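Local coordinates for surface glycoprotein (Trypanosoma brucei, PDB 5KLH) that is a procyclic (insect-stage) surface protein of the parasite, a putative sensor whose bilobed ectodomain, the part described here, stands outside the membrane, at residues 55-60 and 199-204; 178-183 and 211-216. All coordinates share one frame; numbering follows the deposited sequence.

Contact 1 (55-60 and 199-204); sequences SVYTEA and QVQLYS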
# COMPACT_ATOMS: atom_id res chain seq x y z
N SER A 55 -11.17 10.32 9.49
CA SER A 55 -10.97 9.30 8.47
C SER A 55 -12.02 8.25 8.76
O SER A 55 -12.28 7.95 9.93
CB SER A 55 -9.54 8.72 8.54
OG SER A 55 -9.39 7.56 7.74
N VAL A 56 -12.64 7.71 7.72
CA VAL A 56 -13.75 6.80 7.92
C VAL A 56 -13.59 5.61 6.97
O VAL A 56 -13.37 5.80 5.78
CB VAL A 56 -15.11 7.48 7.66
CG1 VAL A 56 -16.24 6.48 7.85
CG2 VAL A 56 -15.30 8.66 8.59
N TYR A 57 -13.68 4.40 7.51
CA TYR A 57 -13.62 3.21 6.67
C TYR A 57 -14.61 2.18 7.18
O TYR A 57 -15.13 2.31 8.29
CB TYR A 57 -12.19 2.64 6.65
CG TYR A 57 -11.63 2.30 8.01
CD1 TYR A 57 -10.95 3.25 8.76
CD2 TYR A 57 -11.74 1.01 8.52
CE1 TYR A 57 -10.43 2.94 10.00
CE2 TYR A 57 -11.22 0.70 9.76
CZ TYR A 57 -10.57 1.67 10.49
OH TYR A 57 -10.05 1.35 11.72
N THR A 58 -14.91 1.17 6.39
CA THR A 58 -15.68 0.06 6.91
C THR A 58 -14.80 -1.19 6.89
O THR A 58 -13.93 -1.33 6.02
CB THR A 58 -16.99 -0.14 6.13
OG1 THR A 58 -17.84 -1.04 6.84
CG2 THR A 58 -16.74 -0.68 4.73
N GLU A 59 -14.97 -2.06 7.89
CA GLU A 59 -14.00 -3.15 8.11
C GLU A 59 -14.63 -4.42 8.63
O GLU A 59 -15.67 -4.39 9.28
CB GLU A 59 -12.90 -2.71 9.08
CG GLU A 59 -13.39 -2.38 10.51
CD GLU A 59 -13.53 -3.60 11.41
OE1 GLU A 59 -14.23 -3.49 12.45
OE2 GLU A 59 -12.95 -4.66 11.10
N ALA A 60 -13.96 -5.53 8.37
CA ALA A 60 -14.29 -6.79 9.00
C ALA A 60 -13.04 -7.64 9.01
O ALA A 60 -12.16 -7.47 8.16
CB ALA A 60 -15.45 -7.49 8.26
N GLN A 199 -7.53 -8.60 8.46
CA GLN A 199 -8.39 -7.43 8.60
C GLN A 199 -8.54 -6.73 7.26
O GLN A 199 -7.55 -6.35 6.64
CB GLN A 199 -7.81 -6.45 9.63
CG GLN A 199 -7.77 -6.99 11.05
CD GLN A 199 -7.26 -5.97 12.05
OE1 GLN A 199 -6.29 -6.22 12.77
NE2 GLN A 199 -7.92 -4.81 12.11
N VAL A 200 -9.79 -6.53 6.83
CA VAL A 200 -10.08 -5.87 5.57
C VAL A 200 -10.66 -4.51 5.87
O VAL A 200 -11.61 -4.40 6.65
CB VAL A 200 -11.07 -6.68 4.72
CG1 VAL A 200 -11.30 -5.96 3.39
CG2 VAL A 200 -10.54 -8.08 4.49
N GLN A 201 -10.07 -3.46 5.28
CA GLN A 201 -10.57 -2.10 5.45
C GLN A 201 -10.88 -1.46 4.10
O GLN A 201 -10.03 -1.43 3.20
CB GLN A 201 -9.54 -1.23 6.20
CG GLN A 201 -9.19 -1.79 7.59
CD GLN A 201 -8.18 -0.94 8.34
OE1 GLN A 201 -7.79 0.14 7.90
NE2 GLN A 201 -7.75 -1.43 9.51
N LEU A 202 -12.10 -0.94 3.96
CA LEU A 202 -12.50 -0.28 2.72
C LEU A 202 -12.62 1.23 2.95
O LEU A 202 -13.40 1.67 3.79
CB LEU A 202 -13.82 -0.86 2.18
CG LEU A 202 -14.42 -0.18 0.95
CD1 LEU A 202 -13.59 -0.47 -0.29
CD2 LEU A 202 -15.87 -0.58 0.73
N TYR A 203 -11.79 1.99 2.23
CA TYR A 203 -11.80 3.45 2.25
C TYR A 203 -12.47 4.02 1.02
O TYR A 203 -12.57 3.35 -0.03
CB TYR A 203 -10.36 4.00 2.30
CG TYR A 203 -9.68 3.75 3.61
CD1 TYR A 203 -9.07 2.54 3.87
CD2 TYR A 203 -9.65 4.74 4.60
CE1 TYR A 203 -8.45 2.30 5.10
CE2 TYR A 203 -9.04 4.52 5.81
CZ TYR A 203 -8.44 3.29 6.06
OH TYR A 203 -7.82 3.05 7.28
N SER A 204 -12.88 5.28 1.11
CA SER A 204 -13.24 6.02 -0.09
C SER A 204 -12.00 6.75 -0.60
O SER A 204 -11.10 7.06 0.18
CB SER A 204 -14.39 7.01 0.18
OG SER A 204 -13.99 8.08 1.02
O HOH W 1 -13.15 6.93 3.44

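Contact 2 (178-183 and 211-216); sequences SALYSF and ALERET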
# COMPACT_ATOMS: atom_id res chain seq x y z
N SER A 178 -4.74 0.03 -3.41
CA SER A 178 -4.62 -0.01 -1.96
C SER A 178 -4.76 1.41 -1.42
O SER A 178 -4.51 2.38 -2.15
CB SER A 178 -3.28 -0.62 -1.53
OG SER A 178 -3.11 -0.53 -0.12
N ALA A 179 -5.14 1.52 -0.15
CA ALA A 179 -5.14 2.82 0.51
C ALA A 179 -3.75 3.22 0.96
O ALA A 179 -3.50 4.39 1.25
CB ALA A 179 -6.09 2.84 1.71
N LEU A 180 -2.84 2.24 1.05
CA LEU A 180 -1.46 2.53 1.48
C LEU A 180 -0.55 2.91 0.32
O LEU A 180 -0.58 2.28 -0.73
CB LEU A 180 -0.85 1.32 2.19
CG LEU A 180 -1.31 0.89 3.58
CD1 LEU A 180 -0.43 -0.27 4.00
CD2 LEU A 180 -1.16 2.04 4.55
N TYR A 181 0.28 3.93 0.50
CA TYR A 181 1.33 4.26 -0.45
C TYR A 181 2.19 3.02 -0.68
O TYR A 181 2.52 2.34 0.29
CB TYR A 181 2.17 5.40 0.10
CG TYR A 181 3.17 6.02 -0.85
CD1 TYR A 181 2.79 7.06 -1.67
CD2 TYR A 181 4.48 5.59 -0.88
CE1 TYR A 181 3.70 7.65 -2.52
CE2 TYR A 181 5.40 6.18 -1.73
CZ TYR A 181 4.99 7.21 -2.55
OH TYR A 181 5.89 7.81 -3.40
N SER A 182 2.56 2.69 -1.92
CA SER A 182 2.31 3.51 -3.12
C SER A 182 1.08 3.10 -3.93
O SER A 182 1.05 3.31 -5.15
CB SER A 182 3.55 3.47 -4.02
OG SER A 182 4.04 2.14 -4.13
N PHE A 183 0.08 2.53 -3.26
CA PHE A 183 -1.26 2.32 -3.81
C PHE A 183 -1.40 1.21 -4.85
O PHE A 183 -2.44 1.10 -5.48
CB PHE A 183 -1.79 3.63 -4.42
CG PHE A 183 -1.61 4.82 -3.51
CD1 PHE A 183 -2.18 4.83 -2.25
CD2 PHE A 183 -0.84 5.91 -3.90
CE1 PHE A 183 -2.01 5.90 -1.40
CE2 PHE A 183 -0.66 6.99 -3.06
CZ PHE A 183 -1.24 6.98 -1.80
N ALA A 211 -5.12 10.61 1.22
CA ALA A 211 -4.46 11.89 0.92
C ALA A 211 -3.14 12.06 1.68
O ALA A 211 -2.14 12.51 1.11
CB ALA A 211 -5.39 13.04 1.21
N LEU A 212 -3.13 11.71 2.97
CA LEU A 212 -1.91 11.80 3.76
C LEU A 212 -0.85 10.83 3.24
O LEU A 212 0.32 11.21 3.12
CB LEU A 212 -2.22 11.52 5.24
CG LEU A 212 -1.11 11.78 6.24
CD1 LEU A 212 -0.73 13.27 6.21
CD2 LEU A 212 -1.55 11.37 7.64
N GLU A 213 -1.25 9.60 2.91
CA GLU A 213 -0.33 8.61 2.36
C GLU A 213 0.32 9.16 1.11
O GLU A 213 1.52 9.03 0.91
CB GLU A 213 -1.06 7.30 2.03
CG GLU A 213 -1.39 6.44 3.23
CD GLU A 213 -0.15 5.81 3.85
OE1 GLU A 213 0.61 5.11 3.14
OE2 GLU A 213 0.07 5.99 5.07
N ARG A 214 -0.50 9.78 0.27
CA ARG A 214 -0.01 10.32 -1.00
C ARG A 214 0.93 11.48 -0.79
O ARG A 214 2.06 11.48 -1.31
CB ARG A 214 -1.17 10.77 -1.88
CG ARG A 214 -0.71 11.30 -3.24
CD ARG A 214 -1.87 11.80 -4.07
NE ARG A 214 -2.56 12.90 -3.40
CZ ARG A 214 -3.82 12.87 -2.99
NH1 ARG A 214 -4.34 13.93 -2.38
NH2 ARG A 214 -4.57 11.79 -3.19
N GLU A 215 0.48 12.47 -0.04
CA GLU A 215 1.19 13.75 0.04
C GLU A 215 2.42 13.68 0.94
O GLU A 215 3.28 14.56 0.88
CB GLU A 215 0.25 14.84 0.53
CG GLU A 215 -0.90 15.14 -0.39
CD GLU A 215 -0.45 15.65 -1.75
OE1 GLU A 215 0.37 16.60 -1.79
OE2 GLU A 215 -0.90 15.10 -2.77
N THR A 216 2.53 12.63 1.74
CA THR A 216 3.72 12.40 2.54
C THR A 216 4.55 11.21 2.05
O THR A 216 5.47 10.77 2.73
CB THR A 216 3.39 12.14 4.01
OG1 THR A 216 2.74 10.87 4.14
CG2 THR A 216 2.48 13.25 4.55
O HOH W 2 2.88 3.18 2.97

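Contact 1 (55-60 and 199-204)
Tyr57 carries its CG in the crowded position between backbone N and carbonyl carbon (chi1 57°), which turns its ring over the Gln201 amide on the partner strand, while Tyr203, with CG anti to the carbonyl carbon, brings its own ring under Tyr57 CB. The evidence for the first overlap is a ring-to-amide plane angle of 14°, with Gln201 OE1 3.9 Å above the centre of the Tyr57 ring. For the second, Tyr57 CB lies 3.7 Å from the centroid of the Tyr203 ring and 9° off its normal, a CH-pi contact over the face. The two side chains run side by side, pointing the same way, their rings meeting obliquely, and Ser55 OG reaches the Tyr203 edge at CE2, in plane. Tyr203 OH donates to Gln201 OE1 at 3.0 Å, which ties the amide to the phenol beside it. The backbones pair antiparallel: Leu202 N to Thr58 O is 2.8 Å and Val200 N to Ala60 O is 2.9 Å, each with its reciprocal bond. Beyond Tyr57 a water takes over, donating to Val56 O and accepting from Ser204 N. On the other face Thr58 CG2 meets Leu202 CB at 3.9 Å, with Phe33 covering that side. Strand 51-63 is thereby joined to strand 197-204 within the large mixed sheet. Polar ends find partners further out, Glu59 with Arg41 and Ser55 with Asp207, so one face combines aromatic packing with fixed polar groups, while Thr58, Ala60, Val200 and Leu202 make the other mainly apolar, the Thr58 hydroxyl bonding to Trp29 O.

Contact 2 (178-183 and 211-216)
The Phe183 ring meets the helix with its edge: Arg214 N lies in the ring plane, 3.6 Å from CZ, while one face carries Tyr181 CA, 3.8 Å above the centre. Glu213 CB approaches the same ring obliquely, 3.8 Å from CE1, and the Glu213 carboxylate plane stands at 90° to it. The Tyr181 ring has Ser182 CB over one face, and its CD1 comes 3.5 Å from Glu213 O. The Glu213 chain, bent at chi2 (-71°), turns its carboxylate back to the loop, where Tyr181 N donates to Glu213 OE1 at 2.9 Å, the oxygen accepting with its anti lone pair, the one away from OE2. Leu180 CD2 packs against the same oxygen. This joins the irregular loop between strands 170-172 and 189-191 to the last turn of helix 208-215. The loop is itself shaped by an ST turn, Leu180 N bonding back to Ser178 OG, and by a cis peptide before Ser182. On the helix, Arg214 NE forms a salt bridge with Glu215 OE2 at 2.8 Å, the oxygen lying in the guanidinium plane, and NH2 bonds Tyr176 OH, whose ring also meets Phe183 edge-to-face. Ala179 O, 3.5 Å from Glu213 CG, is buried here with no polar partner in the model.

In the fold
The centres of the two contacts lie about 15 Å apart. Along the chain their segments alternate, in the order 55-60, 178-183, 199-204, 211-216, and strand 197-204 of contact 1 is followed directly by helix 208-215 of contact 2. They also meet in space: Tyr203 CD1 packs on Ala179 CB at 3.7 Å, and Phe209, from the first turn of that helix, stacks on Tyr203 and touches Ala179 and Leu180. Contact 1 is a buried strand pairing inside the mixed sheet, whereas contact 2 lies at the surface, where a loop meets a helix. Together they join parts of the chain far apart in sequence, apparently within the same lobe of the bilobed ectodomain.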